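Local atomic coordinates of alpha-L-rhamnosidase (PDB entry 6GSZ), a protein that probably hydrolyses terminal non-reducing alpha-L-rhamnose residues in alpha-L-rhamnosides, and carries bound calcium ions. Residues A[306-318]-A[413-426]. Numbering follows the deposited sequence. Where two conformers were deposited one is given.
Sequences GPPVRRVAEHKLA and DENSVTAIVVHSDM. With CA (calcium ion), chain R; EDO (1,2-ethanediol), chain B; ACT (acetate ion), chain C.
A classic beta bulge marks the antiparallel pairing of strand 309-315, at the edge of a four-stranded sheet, with strand 417-424: Val312 and Ala313 both face Val421. Val421 O takes a 2.8 Å bond from Val312 N and a weak one from Ala313 N, while Val421 N returns a bond to Ala313 O. The bulge turns Val312 toward the partner strand, where its branched side chain sets CG2 over one face of the His423 ring, a CH-pi contact 3.9 Å from the centroid. His423 ND1 gives a hydrogen bond to Ser424 O, which limits the ring's rotation, while NE2 holds an acetate ion, probably from the crystallisation liquor. On the other face of the sheet Val309 CG1 presses on Val422 CG1 at only 3.4 Å, and Ile420 CG2 lies against the aliphatic start of Arg311, whose guanidinium reaches Glu390. Arg310, extended from CG to NE, forms a salt bridge, NH1 to Asp425 OD2 2.8 Å, meeting the anti side but tilted from the carboxylate plane, the two planar groups 82° apart; its NE pairs with Asp168. Backbone bonds thus set the register, while the Arg310 guanidinium ties strand 309-315 to two carboxylates.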
loop_
_atom_site.group_PDB
_atom_site.type_symbol
_atom_site.label_atom_id
_atom_site.label_comp_id
_atom_site.label_asym_id
_atom_site.label_seq_id
_atom_site.Cartn_x
_atom_site.Cartn_y
_atom_site.Cartn_z
ATOM N N GLY A 306 1.089 -5.837 8.915
ATOM C CA GLY A 306 2.027 -4.994 8.272
ATOM C C GLY A 306 2.368 -3.764 9.090
ATOM O O GLY A 306 2.050 -3.697 10.251
ATOM N N PRO A 307 3.044 -2.794 8.471
ATOM C CA PRO A 307 3.577 -1.669 9.208
ATOM C C PRO A 307 2.510 -0.607 9.376
ATOM O O PRO A 307 1.508 -0.593 8.671
ATOM C CB PRO A 307 4.686 -1.154 8.286
ATOM C CG PRO A 307 4.173 -1.471 6.907
ATOM C CD PRO A 307 3.401 -2.777 7.033
ATOM N N PRO A 308 2.722 0.297 10.347
ATOM C CA PRO A 308 1.779 1.377 10.605
ATOM C C PRO A 308 1.952 2.531 9.630
ATOM O O PRO A 308 2.925 2.626 8.898
ATOM C CB PRO A 308 2.170 1.826 12.026
ATOM C CG PRO A 308 3.640 1.600 12.078
ATOM C CD PRO A 308 3.863 0.345 11.262
ATOM N N VAL A 309 0.995 3.452 9.701
ATOM C CA VAL A 309 1.123 4.756 9.040
ATOM C C VAL A 309 2.026 5.616 9.925
ATOM O O VAL A 309 1.813 5.696 11.151
ATOM C CB VAL A 309 -0.253 5.402 8.784
ATOM C CG1 VAL A 309 -0.106 6.776 8.144
ATOM C CG2 VAL A 309 -1.102 4.483 7.889
ATOM N N ARG A 310 3.012 6.267 9.314
ATOM C CA ARG A 310 3.942 7.136 9.999
ATOM C C ARG A 310 4.138 8.412 9.193
ATOM O O ARG A 310 3.818 8.500 8.007
ATOM C CB ARG A 310 5.304 6.477 10.184
ATOM C CG ARG A 310 5.293 5.287 11.132
ATOM C CD ARG A 310 6.680 5.017 11.722
ATOM N NE ARG A 310 6.733 3.897 12.637
ATOM C CZ ARG A 310 6.969 2.628 12.307
ATOM N NH1 ARG A 310 7.257 2.303 11.047
ATOM N NH2 ARG A 310 6.921 1.704 13.267
ATOM N N ARG A 311 4.700 9.400 9.909
ATOM C CA ARG A 311 5.299 10.548 9.308
ATOM C C ARG A 311 6.655 10.094 8.766
ATOM O O ARG A 311 7.619 9.968 9.510
ATOM C CB ARG A 311 5.453 11.670 10.336
ATOM C CG ARG A 311 4.160 12.107 11.027
ATOM C CD ARG A 311 4.410 12.789 12.371
ATOM N NE ARG A 311 4.980 14.134 12.248
ATOM C CZ ARG A 311 6.262 14.459 12.451
ATOM N NH1 ARG A 311 7.163 13.510 12.764
ATOM N NH2 ARG A 311 6.624 15.739 12.344
ATOM N N VAL A 312 6.676 9.770 7.475
ATOM C CA VAL A 312 7.822 9.080 6.903
ATOM C C VAL A 312 8.933 10.066 6.543
ATOM O O VAL A 312 10.127 9.714 6.653
ATOM C CB VAL A 312 7.384 8.215 5.708
ATOM C CG1 VAL A 312 8.529 7.560 4.994
ATOM C CG2 VAL A 312 6.451 7.135 6.194
ATOM N N ALA A 313 8.572 11.276 6.097
ATOM C CA ALA A 313 9.544 12.265 5.657
ATOM C C ALA A 313 8.960 13.668 5.790
ATOM O O ALA A 313 7.778 13.844 5.859
ATOM C CB ALA A 313 9.941 11.996 4.218
ATOM N N GLU A 314 9.864 14.634 5.776
ATOM C CA GLU A 314 9.594 16.019 5.548
ATOM C C GLU A 314 9.739 16.320 4.053
ATOM O O GLU A 314 10.604 15.709 3.380
ATOM C CB GLU A 314 10.643 16.827 6.316
ATOM C CG GLU A 314 10.358 18.290 6.297
ATOM C CD GLU A 314 11.306 19.189 7.075
ATOM O OE1 GLU A 314 12.065 18.679 7.922
ATOM O OE2 GLU A 314 11.268 20.404 6.823
ATOM N N HIS A 315 8.959 17.257 3.541
ATOM C CA HIS A 315 9.169 17.788 2.199
ATOM C C HIS A 315 9.140 19.309 2.290
ATOM O O HIS A 315 8.143 19.908 2.697
ATOM C CB HIS A 315 8.144 17.262 1.210
ATOM C CG HIS A 315 8.590 17.358 -0.193
ATOM N ND1 HIS A 315 9.266 16.329 -0.811
ATOM C CD2 HIS A 315 8.517 18.366 -1.087
ATOM C CE1 HIS A 315 9.580 16.698 -2.043
ATOM N NE2 HIS A 315 9.132 17.944 -2.240
ATOM N N LYS A 316 10.270 19.920 1.910
ATOM C CA LYS A 316 10.437 21.361 2.119
ATOM C C LYS A 316 9.610 22.181 1.128
ATOM O O LYS A 316 9.341 21.771 -0.003
ATOM C CB LYS A 316 11.919 21.724 2.032
ATOM C CG LYS A 316 12.713 21.224 3.230
ATOM C CD LYS A 316 14.170 21.651 3.252
ATOM C CE LYS A 316 14.968 20.924 4.316
ATOM N NZ LYS A 316 16.404 21.290 4.263
ATOM N N LEU A 317 9.244 23.377 1.592
ATOM C CA LEU A 317 8.620 24.371 0.774
ATOM C C LEU A 317 9.574 24.728 -0.369
ATOM O O LEU A 317 10.757 24.948 -0.139
ATOM C CB LEU A 317 8.326 25.572 1.682
ATOM C CG LEU A 317 7.634 26.773 1.080
ATOM C CD1 LEU A 317 6.200 26.468 0.722
ATOM C CD2 LEU A 317 7.700 27.911 2.079
ATOM N N ALA A 318 9.039 24.775 -1.593
ATOM C CA ALA A 318 9.818 25.124 -2.775
ATOM C C ALA A 318 9.648 26.600 -3.169
ATOM O O ALA A 318 10.550 27.192 -3.704
ATOM C CB ALA A 318 9.443 24.234 -3.918
ATOM N N ASP A 413 7.840 30.963 5.449
ATOM C CA ASP A 413 8.997 30.421 4.720
ATOM C C ASP A 413 9.357 29.030 5.258
ATOM O O ASP A 413 8.628 28.421 6.050
ATOM C CB ASP A 413 10.178 31.406 4.774
ATOM C CG ASP A 413 10.798 31.590 6.149
ATOM O OD1 ASP A 413 10.617 30.707 7.012
ATOM O OD2 ASP A 413 11.457 32.632 6.350
ATOM N N GLU A 414 10.499 28.504 4.808
ATOM C CA GLU A 414 10.865 27.129 5.111
ATOM C C GLU A 414 11.107 26.912 6.612
ATOM O O GLU A 414 11.090 25.780 7.063
ATOM C CB GLU A 414 12.044 26.664 4.249
ATOM C CG GLU A 414 13.272 27.559 4.290
ATOM C CD GLU A 414 13.359 28.637 3.208
ATOM O OE1 GLU A 414 12.310 29.202 2.799
ATOM O OE2 GLU A 414 14.481 28.927 2.776
ATOM N N ASN A 415 11.311 27.983 7.395
ATOM C CA ASN A 415 11.484 27.865 8.856
ATOM C C ASN A 415 10.145 27.862 9.614
ATOM O O ASN A 415 10.112 27.538 10.802
ATOM C CB ASN A 415 12.361 28.990 9.408
ATOM C CG ASN A 415 13.787 28.904 8.909
ATOM O OD1 ASN A 415 14.354 29.900 8.469
ATOM N ND2 ASN A 415 14.372 27.722 8.955
ATOM N N SER A 416 9.052 28.245 8.973
ATOM C CA SER A 416 7.753 28.308 9.669
ATOM C C SER A 416 6.722 27.319 9.097
ATOM O O SER A 416 5.715 27.119 9.723
ATOM C CB SER A 416 7.225 29.703 9.645
ATOM O OG SER A 416 7.067 30.172 8.318
ATOM N N VAL A 417 6.984 26.725 7.921
ATOM C CA VAL A 417 6.050 25.746 7.348
ATOM C C VAL A 417 6.854 24.693 6.585
ATOM O O VAL A 417 7.778 25.007 5.858
ATOM C CB VAL A 417 4.934 26.382 6.480
ATOM C CG1 VAL A 417 5.472 27.057 5.232
ATOM C CG2 VAL A 417 3.835 25.384 6.105
ATOM N N THR A 418 6.424 23.436 6.760
ATOM C CA THR A 418 6.956 22.327 5.995
ATOM C C THR A 418 5.823 21.313 5.780
ATOM O O THR A 418 4.821 21.329 6.482
ATOM C CB THR A 418 8.173 21.749 6.722
ATOM O OG1 THR A 418 8.991 21.105 5.741
ATOM C CG2 THR A 418 7.792 20.806 7.844
ATOM N N ALA A 419 5.992 20.435 4.789
ATOM C CA ALA A 419 5.036 19.368 4.536
ATOM C C ALA A 419 5.558 18.090 5.191
ATOM O O ALA A 419 6.757 17.815 5.179
ATOM C CB ALA A 419 4.761 19.154 3.077
ATOM N N ILE A 420 4.608 17.309 5.695
ATOM C CA ILE A 420 4.881 16.030 6.297
ATOM C C ILE A 420 4.244 14.986 5.393
ATOM O O ILE A 420 3.071 15.016 5.149
ATOM C CB ILE A 420 4.306 15.950 7.715
ATOM C CG1 ILE A 420 4.719 17.149 8.586
ATOM C CG2 ILE A 420 4.644 14.617 8.377
ATOM C CD1 ILE A 420 6.199 17.311 8.813
ATOM N N VAL A 421 5.085 14.058 4.923
ATOM C CA VAL A 421 4.713 12.964 4.038
ATOM C C VAL A 421 4.314 11.765 4.901
ATOM O O VAL A 421 5.117 11.337 5.716
ATOM C CB VAL A 421 5.840 12.595 3.067
ATOM C CG1 VAL A 421 5.366 11.453 2.150
ATOM C CG2 VAL A 421 6.296 13.827 2.267
ATOM N N VAL A 422 3.052 11.306 4.734
ATOM C CA VAL A 422 2.455 10.322 5.632
ATOM C C VAL A 422 1.950 9.153 4.771
ATOM O O VAL A 422 1.215 9.369 3.829
ATOM C CB VAL A 422 1.318 10.981 6.435
ATOM C CG1 VAL A 422 0.609 9.970 7.328
ATOM C CG2 VAL A 422 1.776 12.179 7.253
ATOM N N HIS A 423 2.322 7.924 5.174
ATOM C CA HIS A 423 1.807 6.727 4.526
ATOM C C HIS A 423 2.193 5.497 5.346
ATOM O O HIS A 423 2.985 5.590 6.311
ATOM C CB HIS A 423 2.281 6.559 3.063
ATOM C CG HIS A 423 3.755 6.526 2.834
ATOM N ND1 HIS A 423 4.501 5.368 3.010
ATOM C CD2 HIS A 423 4.614 7.490 2.419
ATOM C CE1 HIS A 423 5.789 5.633 2.694
ATOM N NE2 HIS A 423 5.892 6.920 2.287
ATOM N N SER A 424 1.662 4.334 4.911
ATOM C CA SER A 424 2.065 3.073 5.522
ATOM C C SER A 424 3.567 2.857 5.320
ATOM O O SER A 424 4.059 2.911 4.183
ATOM C CB SER A 424 1.253 1.927 4.931
ATOM O OG SER A 424 -0.107 2.033 5.343
ATOM N N ASP A 425 4.281 2.594 6.416
ATOM C CA ASP A 425 5.750 2.706 6.424
ATOM C C ASP A 425 6.414 1.373 6.045
ATOM O O ASP A 425 7.052 0.736 6.843
ATOM C CB ASP A 425 6.248 3.243 7.763
ATOM C CG ASP A 425 7.703 3.676 7.796
ATOM O OD1 ASP A 425 8.321 3.791 6.725
ATOM O OD2 ASP A 425 8.214 3.824 8.915
ATOM N N MET A 426 6.186 0.981 4.796
ATOM C CA MET A 426 6.724 -0.245 4.242
ATOM C C MET A 426 8.216 -0.076 3.946
ATOM O O MET A 426 8.696 0.996 3.662
ATOM C CB MET A 426 5.968 -0.571 2.945
ATOM C CG MET A 426 4.473 -0.878 3.156
ATOM S SD MET A 426 3.590 -0.971 1.595
ATOM C CE MET A 426 3.777 0.698 0.995
HETATM CA CA CA R . 13.581 30.475 1.296
HETATM C C1 EDO B . -1.772 -2.743 7.020
HETATM O O1 EDO B . -2.464 -1.442 7.055
HETATM C C2 EDO B . -0.371 -2.724 7.641
HETATM O O2 EDO B . 0.719 -2.461 6.662
HETATM C C ACT C . 9.209 8.963 1.536
HETATM O O ACT C . 8.214 8.182 1.510
HETATM O OXT ACT C . 9.216 10.189 1.144
HETATM C CH3 ACT C . 10.515 8.394 2.058
HETATM O O HOH W 1 -0.520 0.866 7.675
HETATM O O HOH W 2 7.756 -0.097 9.990
HETATM O O HOH W 3 12.323 22.789 6.197
HETATM O O HOH W 4 9.796 23.787 4.447
#